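Long-range contacts in MTH169 (Methanobacterium thermoautotrophicum, PDB 1GTD), which belongs to the small alpha/beta proteins of the PurS family and is found here as a four-chain assembly with sheets continued between subunits: residues M4-I9 with D76-E81; M15-A20 with T37-V42. All coordinates share one frame; numbering follows the deposited sequence.

Contact 1: M4-I9 with D76-E81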
loop_
_atom_site.group_PDB
_atom_site.type_symbol
_atom_site.label_atom_id
_atom_site.label_comp_id
_atom_site.label_asym_id
_atom_site.label_seq_id
_atom_site.Cartn_x
_atom_site.Cartn_y
_atom_site.Cartn_z
HETATM N N MSE B 4 -14.768 -20.110 3.709
HETATM C CA MSE B 4 -14.569 -18.670 3.759
HETATM C C MSE B 4 -13.306 -18.413 4.593
HETATM O O MSE B 4 -13.282 -18.669 5.802
HETATM C CB MSE B 4 -15.795 -18.031 4.398
HETATM C CG MSE B 4 -15.906 -16.542 4.226
HETATM SE SE MSE B 4 -17.772 -15.946 4.224
HETATM C CE MSE B 4 -18.052 -15.779 6.153
ATOM N N VAL B 5 -12.257 -17.913 3.944
ATOM C CA VAL B 5 -10.986 -17.665 4.615
ATOM C C VAL B 5 -10.690 -16.194 4.884
ATOM O O VAL B 5 -10.977 -15.335 4.057
ATOM C CB VAL B 5 -9.807 -18.235 3.784
ATOM C CG1 VAL B 5 -8.511 -18.175 4.590
ATOM C CG2 VAL B 5 -10.117 -19.656 3.338
ATOM N N GLU B 6 -10.115 -15.912 6.051
ATOM C CA GLU B 6 -9.732 -14.547 6.402
ATOM C C GLU B 6 -8.342 -14.530 7.027
ATOM O O GLU B 6 -8.111 -15.159 8.065
ATOM C CB GLU B 6 -10.710 -13.909 7.386
ATOM C CG GLU B 6 -10.247 -12.509 7.809
ATOM C CD GLU B 6 -11.176 -11.826 8.796
ATOM O OE1 GLU B 6 -11.439 -12.406 9.874
ATOM O OE2 GLU B 6 -11.634 -10.699 8.497
ATOM N N VAL B 7 -7.419 -13.809 6.393
ATOM C CA VAL B 7 -6.053 -13.702 6.899
ATOM C C VAL B 7 -5.761 -12.266 7.324
ATOM O O VAL B 7 -5.823 -11.340 6.511
ATOM C CB VAL B 7 -5.017 -14.116 5.841
ATOM C CG1 VAL B 7 -3.634 -14.132 6.455
ATOM C CG2 VAL B 7 -5.350 -15.482 5.298
ATOM N N ARG B 8 -5.463 -12.085 8.608
ATOM C CA ARG B 8 -5.154 -10.761 9.141
ATOM C C ARG B 8 -3.650 -10.679 9.346
ATOM O O ARG B 8 -3.056 -11.547 9.979
ATOM C CB ARG B 8 -5.913 -10.538 10.445
ATOM C CG ARG B 8 -7.413 -10.765 10.281
ATOM C CD ARG B 8 -8.166 -10.473 11.554
ATOM N NE ARG B 8 -8.131 -9.050 11.878
ATOM C CZ ARG B 8 -9.139 -8.202 11.674
ATOM N NH1 ARG B 8 -10.283 -8.633 11.143
ATOM N NH2 ARG B 8 -9.001 -6.918 12.001
ATOM N N ILE B 9 -3.036 -9.642 8.788
ATOM C CA ILE B 9 -1.591 -9.465 8.861
ATOM C C ILE B 9 -1.175 -8.147 9.510
ATOM O O ILE B 9 -1.619 -7.078 9.106
ATOM C CB ILE B 9 -1.004 -9.553 7.449
ATOM C CG1 ILE B 9 -1.544 -10.813 6.774
ATOM C CG2 ILE B 9 0.506 -9.625 7.498
ATOM C CD1 ILE B 9 -1.216 -10.940 5.307
ATOM N N ASP B 76 -3.081 -13.833 11.460
ATOM C CA ASP B 76 -4.210 -14.618 11.954
ATOM C C ASP B 76 -4.921 -15.237 10.771
ATOM O O ASP B 76 -5.064 -14.609 9.719
ATOM C CB ASP B 76 -5.216 -13.727 12.679
ATOM C CG ASP B 76 -4.891 -13.545 14.125
ATOM O OD1 ASP B 76 -5.373 -14.364 14.934
ATOM O OD2 ASP B 76 -4.151 -12.591 14.455
ATOM N N VAL B 77 -5.379 -16.466 10.942
ATOM C CA VAL B 77 -6.112 -17.133 9.887
ATOM C C VAL B 77 -7.374 -17.723 10.490
ATOM O O VAL B 77 -7.316 -18.476 11.470
ATOM C CB VAL B 77 -5.287 -18.254 9.231
ATOM C CG1 VAL B 77 -6.117 -18.934 8.144
ATOM C CG2 VAL B 77 -4.019 -17.678 8.627
ATOM N N SER B 78 -8.518 -17.345 9.928
ATOM C CA SER B 78 -9.799 -17.857 10.392
ATOM C C SER B 78 -10.471 -18.524 9.203
ATOM O O SER B 78 -10.527 -17.963 8.112
ATOM C CB SER B 78 -10.683 -16.725 10.932
ATOM O OG SER B 78 -11.095 -15.847 9.897
ATOM N N ILE B 79 -10.966 -19.735 9.413
ATOM C CA ILE B 79 -11.624 -20.464 8.344
ATOM C C ILE B 79 -13.047 -20.800 8.777
ATOM O O ILE B 79 -13.265 -21.483 9.770
ATOM C CB ILE B 79 -10.827 -21.742 7.995
ATOM C CG1 ILE B 79 -9.358 -21.365 7.781
ATOM C CG2 ILE B 79 -11.375 -22.382 6.732
ATOM C CD1 ILE B 79 -8.414 -22.530 7.752
ATOM N N ASN B 80 -14.010 -20.279 8.030
ATOM C CA ASN B 80 -15.415 -20.496 8.311
ATOM C C ASN B 80 -16.001 -21.360 7.190
ATOM O O ASN B 80 -15.869 -21.027 6.015
ATOM C CB ASN B 80 -16.138 -19.143 8.357
ATOM C CG ASN B 80 -15.395 -18.102 9.199
ATOM O OD1 ASN B 80 -15.413 -18.163 10.430
ATOM N ND2 ASN B 80 -14.731 -17.149 8.536
ATOM N N GLU B 81 -16.636 -22.470 7.547
ATOM C CA GLU B 81 -17.239 -23.343 6.543
ATOM C C GLU B 81 -18.580 -22.779 6.078
ATOM O O GLU B 81 -19.450 -22.487 6.891
ATOM C CB GLU B 81 -17.429 -24.752 7.110
ATOM C CG GLU B 81 -16.112 -25.446 7.433
ATOM C CD GLU B 81 -16.273 -26.893 7.874
ATOM O OE1 GLU B 81 -17.005 -27.650 7.192
ATOM O OE2 GLU B 81 -15.650 -27.275 8.894
#

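Contact 2: M15-A20 with T37-V42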
loop_
_atom_site.group_PDB
_atom_site.type_symbol
_atom_site.label_atom_id
_atom_site.label_comp_id
_atom_site.label_asym_id
_atom_site.label_seq_id
_atom_site.Cartn_x
_atom_site.Cartn_y
_atom_site.Cartn_z
HETATM N N MSE B 15 8.340 -3.007 15.528
HETATM C CA MSE B 15 8.671 -2.857 14.116
HETATM C C MSE B 15 8.133 -1.526 13.642
HETATM O O MSE B 15 7.034 -1.135 14.032
HETATM C CB MSE B 15 7.995 -3.951 13.291
HETATM C CG MSE B 15 8.367 -5.360 13.668
HETATM SE SE MSE B 15 10.156 -5.782 13.123
HETATM C CE MSE B 15 10.332 -7.521 13.956
ATOM N N LEU B 16 8.898 -0.834 12.800
ATOM C CA LEU B 16 8.444 0.443 12.248
ATOM C C LEU B 16 7.270 0.182 11.292
ATOM O O LEU B 16 7.241 -0.825 10.586
ATOM C CB LEU B 16 9.575 1.137 11.466
ATOM C CG LEU B 16 9.198 2.347 10.589
ATOM C CD1 LEU B 16 8.984 3.601 11.421
ATOM C CD2 LEU B 16 10.299 2.587 9.589
ATOM N N ASN B 17 6.299 1.082 11.281
ATOM C CA ASN B 17 5.168 0.957 10.379
ATOM C C ASN B 17 5.071 2.300 9.682
ATOM O O ASN B 17 4.461 3.236 10.198
ATOM C CB ASN B 17 3.887 0.669 11.154
ATOM C CG ASN B 17 2.692 0.458 10.246
ATOM O OD1 ASN B 17 1.612 0.104 10.711
ATOM N ND2 ASN B 17 2.880 0.673 8.947
ATOM N N PRO B 18 5.691 2.419 8.503
ATOM C CA PRO B 18 5.679 3.667 7.734
ATOM C C PRO B 18 4.292 4.297 7.598
ATOM O O PRO B 18 4.119 5.501 7.825
ATOM C CB PRO B 18 6.262 3.245 6.383
ATOM C CG PRO B 18 7.209 2.138 6.762
ATOM C CD PRO B 18 6.388 1.351 7.762
ATOM N N GLU B 19 3.308 3.478 7.233
ATOM C CA GLU B 19 1.939 3.947 7.046
ATOM C C GLU B 19 1.394 4.489 8.354
ATOM O O GLU B 19 0.899 5.615 8.414
ATOM C CB GLU B 19 1.058 2.797 6.538
ATOM C CG GLU B 19 -0.393 3.186 6.235
ATOM C CD GLU B 19 -1.291 1.994 5.862
ATOM O OE1 GLU B 19 -2.529 2.195 5.761
ATOM O OE2 GLU B 19 -0.771 0.866 5.670
ATOM N N ALA B 20 1.495 3.682 9.405
ATOM C CA ALA B 20 1.017 4.070 10.726
ATOM C C ALA B 20 1.641 5.396 11.172
ATOM O O ALA B 20 0.939 6.308 11.619
ATOM C CB ALA B 20 1.347 2.980 11.727
ATOM N N THR B 37 -0.969 4.574 16.913
ATOM C CA THR B 37 -1.574 4.259 15.632
ATOM C C THR B 37 -1.042 2.892 15.216
ATOM O O THR B 37 0.098 2.545 15.532
ATOM C CB THR B 37 -1.222 5.303 14.550
ATOM O OG1 THR B 37 -1.658 6.604 14.965
ATOM C CG2 THR B 37 -1.919 4.953 13.240
ATOM N N ASP B 38 -1.872 2.122 14.518
ATOM C CA ASP B 38 -1.504 0.784 14.076
ATOM C C ASP B 38 -2.291 0.451 12.804
ATOM O O ASP B 38 -3.385 0.988 12.581
ATOM C CB ASP B 38 -1.849 -0.205 15.188
ATOM C CG ASP B 38 -0.904 -1.379 15.248
ATOM O OD1 ASP B 38 -1.091 -2.232 16.150
ATOM O OD2 ASP B 38 0.021 -1.447 14.403
ATOM N N THR B 39 -1.741 -0.440 11.985
ATOM C CA THR B 39 -2.376 -0.830 10.725
ATOM C C THR B 39 -2.421 -2.349 10.552
ATOM O O THR B 39 -1.441 -3.045 10.823
ATOM C CB THR B 39 -1.603 -0.206 9.520
ATOM O OG1 THR B 39 -2.229 1.022 9.118
ATOM C CG2 THR B 39 -1.526 -1.178 8.348
ATOM N N THR B 40 -3.560 -2.858 10.098
ATOM C CA THR B 40 -3.719 -4.286 9.873
ATOM C C THR B 40 -4.248 -4.477 8.466
ATOM O O THR B 40 -5.075 -3.690 7.989
ATOM C CB THR B 40 -4.731 -4.910 10.849
ATOM O OG1 THR B 40 -4.354 -4.610 12.198
ATOM C CG2 THR B 40 -4.768 -6.419 10.666
ATOM N N ASP B 41 -3.768 -5.513 7.797
ATOM C CA ASP B 41 -4.215 -5.803 6.447
ATOM C C ASP B 41 -5.015 -7.076 6.520
ATOM O O ASP B 41 -4.556 -8.063 7.080
ATOM C CB ASP B 41 -3.024 -5.990 5.516
ATOM C CG ASP B 41 -2.136 -4.775 5.482
ATOM O OD1 ASP B 41 -0.979 -4.867 5.963
ATOM O OD2 ASP B 41 -2.608 -3.720 4.992
ATOM N N VAL B 42 -6.218 -7.059 5.967
ATOM C CA VAL B 42 -7.043 -8.249 6.009
ATOM C C VAL B 42 -7.360 -8.738 4.608
ATOM O O VAL B 42 -7.858 -7.988 3.772
ATOM C CB VAL B 42 -8.346 -7.984 6.772
ATOM C CG1 VAL B 42 -9.110 -9.289 6.965
ATOM C CG2 VAL B 42 -8.023 -7.316 8.110
#

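Contact 1: M4-I9 with D76-E81
Asp76 O is gripped twice by the neighbouring strand: Arg8 N donates a hydrogen bond to it at 2.8 Å, and the CA-H of Val7 makes a second, weaker approach at 3.1 Å between Val7 CA and Asp76 O. The N-H arrives in the carbonyl plane on a lone pair (C=O...N angle 145°). This pairing belongs to an antiparallel sheet in which strand 3-11 is central, with 73-81 on one flank and 37-47 on the other; the short segments run at 168° to each other. Six backbone hydrogen bonds, two each at Met4-Asn80, Glu6-Ser78 and Arg8-Asp76, alternate with the non-hydrogen-bonded pairs Val5-Ile79 and Val7-Val77. The straightest joins Asn80 N to Met4 O at 2.8 Å.

The two faces differ in chemistry. Val7 and Val77 lie side by side and point the same way, with Val7 CG1 4.2 Å from Val77 CG2. Together with Val5 they face helix 59-67, reaching Cys63 and Val59, so this face belongs to the interior. The other face carries Met4 (selenomethionine), Glu6, Arg8, Asp76, Ser78 and Asn80. Ser78 OG sits between its own backbone N and carbonyl carbon (chi1 68°), a position that sets it alongside the Glu6 side chain, 3.2 Å from Glu6 CB. Glu6 stands extended, its CG anti to the backbone N, and this brings OE1 to a weak hydrogen bond from Ser78 OG at 3.5 Å. The side chains of Arg8 and Asp76 meet at their bases, CB to CB at 4.0 Å. The guanidinium turns along its own strand, where Arg8 NH1 makes a long salt bridge of 3.6 Å to Glu6 OE2.

Contact 2: M15-A20 with T37-V42
The start of helix 18-30, with Asn17 at its N-cap position, packs against strand 37-47 at the beginning of that strand. No hydrogen bond crosses between residues 15-20 and 37-42, and the two parts meet by van der Waals packing, side chain on side chain and side chain on backbone.

The enclosed part rests on two buried residues, Ala20 and Thr39. The methyl group of Ala20 points at the strand, with Ala20 CB 4.0 Å from Thr37 O and 4.3 Å from Asp38 CA, so it rests on the backbone itself. Thr37 answers with its methyl branch: CG2, anti to the backbone N, is 3.6 Å from Ala20 O. The same torsion (chi1 -59°) places Thr37 OG1 beside its own backbone N, where it hydrogen-bonds Glu24 one helical turn beyond Ala20. Thus one threonine offers a methyl to the start of the helix and its hydroxyl to the following turn.

Thr39 points back at the helix start and is crossed at about a right angle by two side chains, Asn17 and Glu19. The strand carrying it pairs antiparallel with a strand of a second subunit, which carries the sheet across the interface.

The more open side, partly exposed, belongs to Glu19. Fully extended, with CG anti to the backbone N (chi1 -177°), it lays its carboxylate across the end of Thr39, with Glu19 CD 3.5 Å from Thr39 OG1. One oxygen meets the methyl branch, Glu19 OE2 lying 3.5 Å from Thr39 CG2. Asp41, itself close to Asp41 of the second subunit, might slightly raise the proton affinity of these carboxylates; its OD2 lies 5.0 Å from Glu19 OE2.

In the fold
Both contacts are partly buried and reach the same sheet from opposite sides of the chain's centre, their centres about 19 Å apart. Contact 1 joins two strands of that sheet by main-chain hydrogen bonding and buries 476 Å²; contact 2 sets a helix start on a strand by van der Waals packing and buries 237 Å². Strands 3-11 and 37-47 are neighbours and connect the two: Ile9 N lies 2.8 Å from Asp41 O, a probable hydrogen bond, while Glu6 and Arg8 pack on Val42. The apolar interior of contact 1 lies under helix 59-67. Both reach the second subunit, contact 1 through Arg8 and contact 2 through strand pairing, and contact 2 also touches a third.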